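PDB 1O1X: ribose-5-phosphate isomerase RpiB from Thermotoga maritima, which interconverts ribose 5-phosphate and ribulose 5-phosphate as an isomerase of the LacAB/RpiB family. Local coordinates for the interface of chains A and B. Coordinates in Å, arbitrary orientation; residue numbers count along the deposited sequence, not the author numbering. Chains: chain A/B, ribose-5-phosphate isomerase RpiB.

Contact 1 and contact 2 belong to one two-fold symmetric interface between identical subunits, their C-alpha centres about 24 Å apart, and each has a twin with the chains exchanged. They share no residue. Contact 1, polar, joins the start of helix 54-66 of chain A and the loop before it to helix 145-152 of chain B; contact 2, mostly apolar, sets helix 101-109 of chain A against the start of helix 81-87 of chain B, with its centre about 9 Å from A:His110, the predicted proton donor. Both contain predicted substrate-binding residues from both chains, so pairing of subunits probably helps to complete the active sites.

Contact 1: the interface of chains A and B. Residues chain A 21, 51-54, 56; chain B 147-148, 151.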
loop_
_atom_site.group_PDB
_atom_site.type_symbol
_atom_site.label_atom_id
_atom_site.label_comp_id
_atom_site.label_asym_id
_atom_site.label_seq_id
_atom_site.Cartn_x
_atom_site.Cartn_y
_atom_site.Cartn_z
ATOM N N HIS A 21 12.533 -7.100 -18.020
ATOM C CA HIS A 21 12.099 -8.478 -17.917
ATOM C C HIS A 21 11.276 -8.795 -16.658
ATOM O O HIS A 21 10.408 -9.666 -16.710
ATOM C CB HIS A 21 13.326 -9.400 -17.974
ATOM C CG HIS A 21 14.350 -9.104 -16.917
ATOM N ND1 HIS A 21 15.065 -7.922 -16.872
ATOM C CD2 HIS A 21 14.754 -9.829 -15.845
ATOM C CE1 HIS A 21 15.853 -7.928 -15.814
ATOM N NE2 HIS A 21 15.704 -9.086 -15.190
ATOM N N SER A 51 16.959 -11.326 -19.371
ATOM C CA SER A 51 17.395 -10.202 -18.563
ATOM C C SER A 51 17.806 -8.995 -19.410
ATOM O O SER A 51 18.568 -9.135 -20.333
ATOM C CB SER A 51 18.545 -10.657 -17.651
ATOM O OG SER A 51 19.039 -9.532 -16.952
ATOM N N VAL A 52 17.262 -7.813 -19.106
ATOM C CA VAL A 52 17.642 -6.555 -19.765
ATOM C C VAL A 52 17.770 -5.459 -18.701
ATOM O O VAL A 52 17.469 -5.682 -17.511
ATOM C CB VAL A 52 16.618 -6.103 -20.870
ATOM C CG1 VAL A 52 16.528 -7.139 -22.015
ATOM C CG2 VAL A 52 15.233 -5.817 -20.258
ATOM N N ASP A 53 18.211 -4.283 -19.137
ATOM C CA ASP A 53 18.435 -3.157 -18.229
ATOM C C ASP A 53 17.347 -2.061 -18.382
ATOM O O ASP A 53 17.215 -1.429 -19.439
ATOM C CB ASP A 53 19.825 -2.562 -18.449
ATOM C CG ASP A 53 20.940 -3.577 -18.276
ATOM O OD1 ASP A 53 20.809 -4.498 -17.427
ATOM O OD2 ASP A 53 22.000 -3.509 -18.950
ATOM N N TYR A 54 16.632 -1.795 -17.300
ATOM C CA TYR A 54 15.499 -0.859 -17.328
ATOM C C TYR A 54 15.784 0.532 -17.975
ATOM O O TYR A 54 14.886 1.051 -18.649
ATOM C CB TYR A 54 14.820 -0.704 -15.919
ATOM C CG TYR A 54 15.710 -0.224 -14.792
ATOM C CD1 TYR A 54 15.949 1.139 -14.570
ATOM C CD2 TYR A 54 16.305 -1.127 -13.930
ATOM C CE1 TYR A 54 16.817 1.565 -13.540
ATOM C CE2 TYR A 54 17.164 -0.714 -12.888
ATOM C CZ TYR A 54 17.407 0.640 -12.689
ATOM O OH TYR A 54 18.249 1.021 -11.651
ATOM N N ASP A 56 17.426 1.436 -20.551
ATOM C CA ASP A 56 17.346 1.335 -22.000
ATOM C C ASP A 56 15.886 1.515 -22.457
ATOM O O ASP A 56 15.621 2.145 -23.488
ATOM C CB ASP A 56 17.897 0.006 -22.468
ATOM C CG ASP A 56 19.415 -0.107 -22.285
ATOM O OD1 ASP A 56 20.079 0.971 -22.421
ATOM O OD2 ASP A 56 20.006 -1.227 -22.079
ATOM N N ARG B 147 25.634 -1.908 -13.579
ATOM C CA ARG B 147 25.460 -1.488 -14.970
ATOM C C ARG B 147 24.202 -0.620 -15.159
ATOM O O ARG B 147 24.210 0.365 -15.901
ATOM C CB ARG B 147 25.397 -2.683 -15.896
ATOM C CG ARG B 147 25.256 -2.305 -17.369
ATOM C CD ARG B 147 25.253 -3.502 -18.279
ATOM N NE ARG B 147 26.564 -4.126 -18.236
ATOM C CZ ARG B 147 26.835 -5.333 -18.713
ATOM N NH1 ARG B 147 25.905 -6.050 -19.324
ATOM N NH2 ARG B 147 28.046 -5.834 -18.567
ATOM N N ARG B 148 23.129 -1.022 -14.500
ATOM C CA ARG B 148 21.840 -0.334 -14.641
ATOM C C ARG B 148 21.892 1.042 -14.041
ATOM O O ARG B 148 21.439 1.985 -14.667
ATOM C CB ARG B 148 20.715 -1.139 -14.006
ATOM C CG ARG B 148 20.509 -2.413 -14.762
ATOM C CD ARG B 148 19.779 -3.447 -13.999
ATOM N NE ARG B 148 19.742 -4.712 -14.739
ATOM C CZ ARG B 148 19.532 -5.867 -14.170
ATOM N NH1 ARG B 148 19.333 -5.930 -12.861
ATOM N NH2 ARG B 148 19.536 -6.966 -14.901
ATOM N N LYS B 151 23.860 3.248 -16.360
ATOM C CA LYS B 151 23.021 3.557 -17.523
ATOM C C LYS B 151 22.009 4.685 -17.248
ATOM O O LYS B 151 21.701 5.467 -18.157
ATOM C CB LYS B 151 22.314 2.300 -18.060
ATOM C CG LYS B 151 23.186 1.406 -18.909
ATOM C CD LYS B 151 22.428 0.203 -19.477
ATOM C CE LYS B 151 23.262 -0.596 -20.440
ATOM N NZ LYS B 151 22.468 -1.723 -21.014
HETATM O O HOH W 1 23.160 -5.454 -20.157
HETATM O O HOH W 2 20.394 -7.389 -17.837
#
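B:Lys151 NZ, the terminal amino nitrogen of an extended chain, is gripped by two carboxylate oxygens of chain A, each through a hydrogen bond that is also a salt bridge. A:Asp56 OD2 takes it at 2.7 Å with its syn lone pair, while A:Asp53 OD2 takes it at 2.8 Å with the anti lone pair, away from its own OD1. One lysine thus ties together A:Asp53, in the loop just before helix 54-66, and A:Asp56, in its first turn; if charged, it would offset the repulsion between them.

A:Asp53 works with both oxygens. Its CG lies beside the backbone N and anti to the carbonyl carbon (chi1 -57°), which turns the carboxylate toward chain B. A:Asp53 OD1 receives B:Arg148 NE at 2.9 Å in a salt bridge that is fairly straight, 159° at the hydrogen. The donor comes from above the carboxylate plane, although the acid oxygen lies close to the guanidinium plane; the two flat groups are turned 63° apart. Water 1 extends the grip, standing 2.6 Å from A:Asp53 OD2 and bonding also to B:Arg147 NH1.

B:Arg148 reaches across the boundary with its chain extended from CG to NE. Its CB rests 3.7 Å from A:Tyr54 CE2, so the aliphatic stem is braced by the phenol ring. At the edge of the guanidinium, in its plane, water 2 lies 3.1 Å from B:Arg148 NH2 and also bonds A:Ser51 OG and A:Asp53 OD1, helping to fix the rotation of the group. A:Ser51 CA covers one face of the A:His21 imidazole, whose CE1 stands 3.9 Å from B:Arg148 NH2. A:His21 and B:Arg148 are both predicted to bind ribulose 5-phosphate, so this network may position the arginine for the phosphorylated substrate.

In the fold, the loop at 51-53 and the first turn of helix 54-66 receive B:Arg147, B:Arg148 and B:Lys151 from the partner's helix 145-152.

Contact 2: the interface of chains A and B. Residues chain A 96-97, 100, 103, 106-107, 111; chain B 79, 81, 97, 99, 122.
The A:Phe100 ring carries A:Met103 CG over one face, 3.7 Å above the plane and offset toward the rim, while the ring atoms CE1 and CZ of A:Phe100 face B:Leu99 CD2 and B:Leu122 CD1. The other flat group, the A:Asn111 amide, crosses B:Leu81 at about a right angle, and A:Asn111 ND2 bonds water 3 at 2.7 Å. In this contact between two LacAB/RpiB-family subunits of the deposited tetramer, the ring probably helps to hold A:Met103, a selenomethionine. A:Asn111 directly follows A:His110, the predicted proton donor, in sequence.

The A:Met103 chain bends at its last torsion (chi3 74°) and meets B:Leu97 and B:Leu99 tip to tip. A:Met103 SE lies 3.8 Å from B:Leu99 CD2, and the terminal methyl A:Met103 CE is 3.9 Å from B:Leu97 CD2. B:Leu81, with CG anti to the carbonyl carbon (chi1 -66°), divides its branches between two elements of chain A. B:Leu81 CD1 lies 3.6 Å from A:Ala107 CB on helix 101-109, whereas B:Leu81 CD2 packs 3.8 Å from A:Ala96 CB on strand 95-97.

B:Thr79 sorts its two branches by polarity. The hydroxyl B:Thr79 OG1 accepts the backbone N of B:Leu81 at 3.1 Å, capping the start of helix 81-87, and also bonds water 3. The methyl B:Thr79 CG2 crosses A:Leu106 obliquely, 3.5 Å from A:Leu106 CD1.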
loop_
_atom_site.group_PDB
_atom_site.type_symbol
_atom_site.label_atom_id
_atom_site.label_comp_id
_atom_site.label_asym_id
_atom_site.label_seq_id
_atom_site.Cartn_x
_atom_site.Cartn_y
_atom_site.Cartn_z
ATOM N N ALA A 96 5.486 9.229 -12.747
ATOM C CA ALA A 96 4.907 9.060 -11.415
ATOM C C ALA A 96 4.696 7.581 -11.079
ATOM O O ALA A 96 3.876 6.902 -11.696
ATOM C CB ALA A 96 3.565 9.794 -11.315
ATOM N N LEU A 97 5.395 7.125 -10.055
ATOM C CA LEU A 97 5.288 5.770 -9.506
ATOM C C LEU A 97 4.016 5.725 -8.635
ATOM O O LEU A 97 3.951 6.362 -7.565
ATOM C CB LEU A 97 6.549 5.469 -8.690
ATOM C CG LEU A 97 6.644 4.132 -7.961
ATOM C CD1 LEU A 97 6.267 2.999 -8.847
ATOM C CD2 LEU A 97 8.032 3.910 -7.331
ATOM N N PHE A 100 -1.517 2.895 -6.068
ATOM C CA PHE A 100 -2.989 2.803 -5.985
ATOM C C PHE A 100 -3.627 4.013 -6.738
ATOM O O PHE A 100 -2.924 5.010 -7.015
ATOM C CB PHE A 100 -3.512 2.620 -4.527
ATOM C CG PHE A 100 -3.073 3.700 -3.554
ATOM C CD1 PHE A 100 -1.867 3.597 -2.882
ATOM C CD2 PHE A 100 -3.889 4.803 -3.292
ATOM C CE1 PHE A 100 -1.470 4.594 -1.986
ATOM C CE2 PHE A 100 -3.512 5.764 -2.412
ATOM C CZ PHE A 100 -2.302 5.682 -1.777
HETATM N N MSE A 103 -3.085 7.840 -6.122
HETATM C CA MSE A 103 -1.801 8.377 -6.488
HETATM C C MSE A 103 -1.757 8.829 -7.952
HETATM O O MSE A 103 -1.184 9.888 -8.256
HETATM C CB MSE A 103 -0.685 7.382 -6.160
HETATM C CG MSE A 103 -0.497 7.194 -4.682
HETATM SE SE MSE A 103 1.081 6.048 -4.281
HETATM C CE MSE A 103 2.509 7.307 -4.682
ATOM N N LEU A 106 -3.696 12.130 -8.289
ATOM C CA LEU A 106 -2.907 13.272 -7.895
ATOM C C LEU A 106 -1.714 13.509 -8.834
ATOM O O LEU A 106 -1.382 14.638 -9.120
ATOM C CB LEU A 106 -2.480 13.155 -6.417
ATOM C CG LEU A 106 -3.613 13.345 -5.387
ATOM C CD1 LEU A 106 -3.166 13.044 -4.010
ATOM C CD2 LEU A 106 -4.177 14.732 -5.457
ATOM N N ALA A 107 -1.099 12.451 -9.345
ATOM C CA ALA A 107 -0.022 12.586 -10.307
ATOM C C ALA A 107 -0.481 13.446 -11.503
ATOM O O ALA A 107 0.277 14.279 -11.995
ATOM C CB ALA A 107 0.464 11.215 -10.788
ATOM N N ASN A 111 0.625 17.040 -10.598
ATOM C CA ASN A 111 1.950 16.992 -11.212
ATOM C C ASN A 111 1.922 16.980 -12.746
ATOM O O ASN A 111 2.982 16.923 -13.367
ATOM C CB ASN A 111 2.763 15.798 -10.688
ATOM C CG ASN A 111 2.799 15.716 -9.168
ATOM O OD1 ASN A 111 3.556 16.442 -8.485
ATOM N ND2 ASN A 111 2.005 14.839 -8.632
ATOM N N THR B 79 2.481 13.419 -1.573
ATOM C CA THR B 79 2.416 12.075 -2.095
ATOM C C THR B 79 3.765 11.482 -2.354
ATOM O O THR B 79 3.879 10.287 -2.701
ATOM C CB THR B 79 1.649 12.065 -3.430
ATOM O OG1 THR B 79 2.368 12.884 -4.382
ATOM C CG2 THR B 79 0.248 12.642 -3.278
ATOM N N LEU B 81 5.370 12.227 -5.026
ATOM C CA LEU B 81 5.560 12.221 -6.473
ATOM C C LEU B 81 6.415 13.396 -6.952
ATOM O O LEU B 81 7.357 13.198 -7.705
ATOM C CB LEU B 81 4.221 12.189 -7.175
ATOM C CG LEU B 81 3.420 10.876 -6.943
ATOM C CD1 LEU B 81 2.050 11.020 -7.515
ATOM C CD2 LEU B 81 4.116 9.689 -7.512
ATOM N N LEU B 97 10.942 6.704 -4.038
ATOM C CA LEU B 97 9.645 6.870 -3.375
ATOM C C LEU B 97 9.241 5.497 -2.801
ATOM O O LEU B 97 8.942 4.551 -3.556
ATOM C CB LEU B 97 8.630 7.379 -4.403
ATOM C CG LEU B 97 7.181 7.571 -3.964
ATOM C CD1 LEU B 97 7.093 8.310 -2.678
ATOM C CD2 LEU B 97 6.327 8.244 -5.055
ATOM N N LEU B 99 6.852 3.335 -0.085
ATOM C CA LEU B 99 5.627 3.353 0.723
ATOM C C LEU B 99 5.603 2.294 1.815
ATOM O O LEU B 99 4.711 2.274 2.670
ATOM C CB LEU B 99 4.401 3.198 -0.168
ATOM C CG LEU B 99 3.717 4.535 -0.460
ATOM C CD1 LEU B 99 4.672 5.449 -1.246
ATOM C CD2 LEU B 99 2.394 4.293 -1.220
ATOM N N LEU B 122 0.247 10.422 3.123
ATOM C CA LEU B 122 -0.240 9.106 2.807
ATOM C C LEU B 122 0.132 8.061 3.870
ATOM O O LEU B 122 -0.651 7.154 4.110
ATOM C CB LEU B 122 0.264 8.637 1.459
ATOM C CG LEU B 122 -0.103 9.464 0.223
ATOM C CD1 LEU B 122 0.449 8.739 -0.980
ATOM C CD2 LEU B 122 -1.562 9.738 0.079
HETATM O O HOH W 3 1.167 14.546 -6.080
#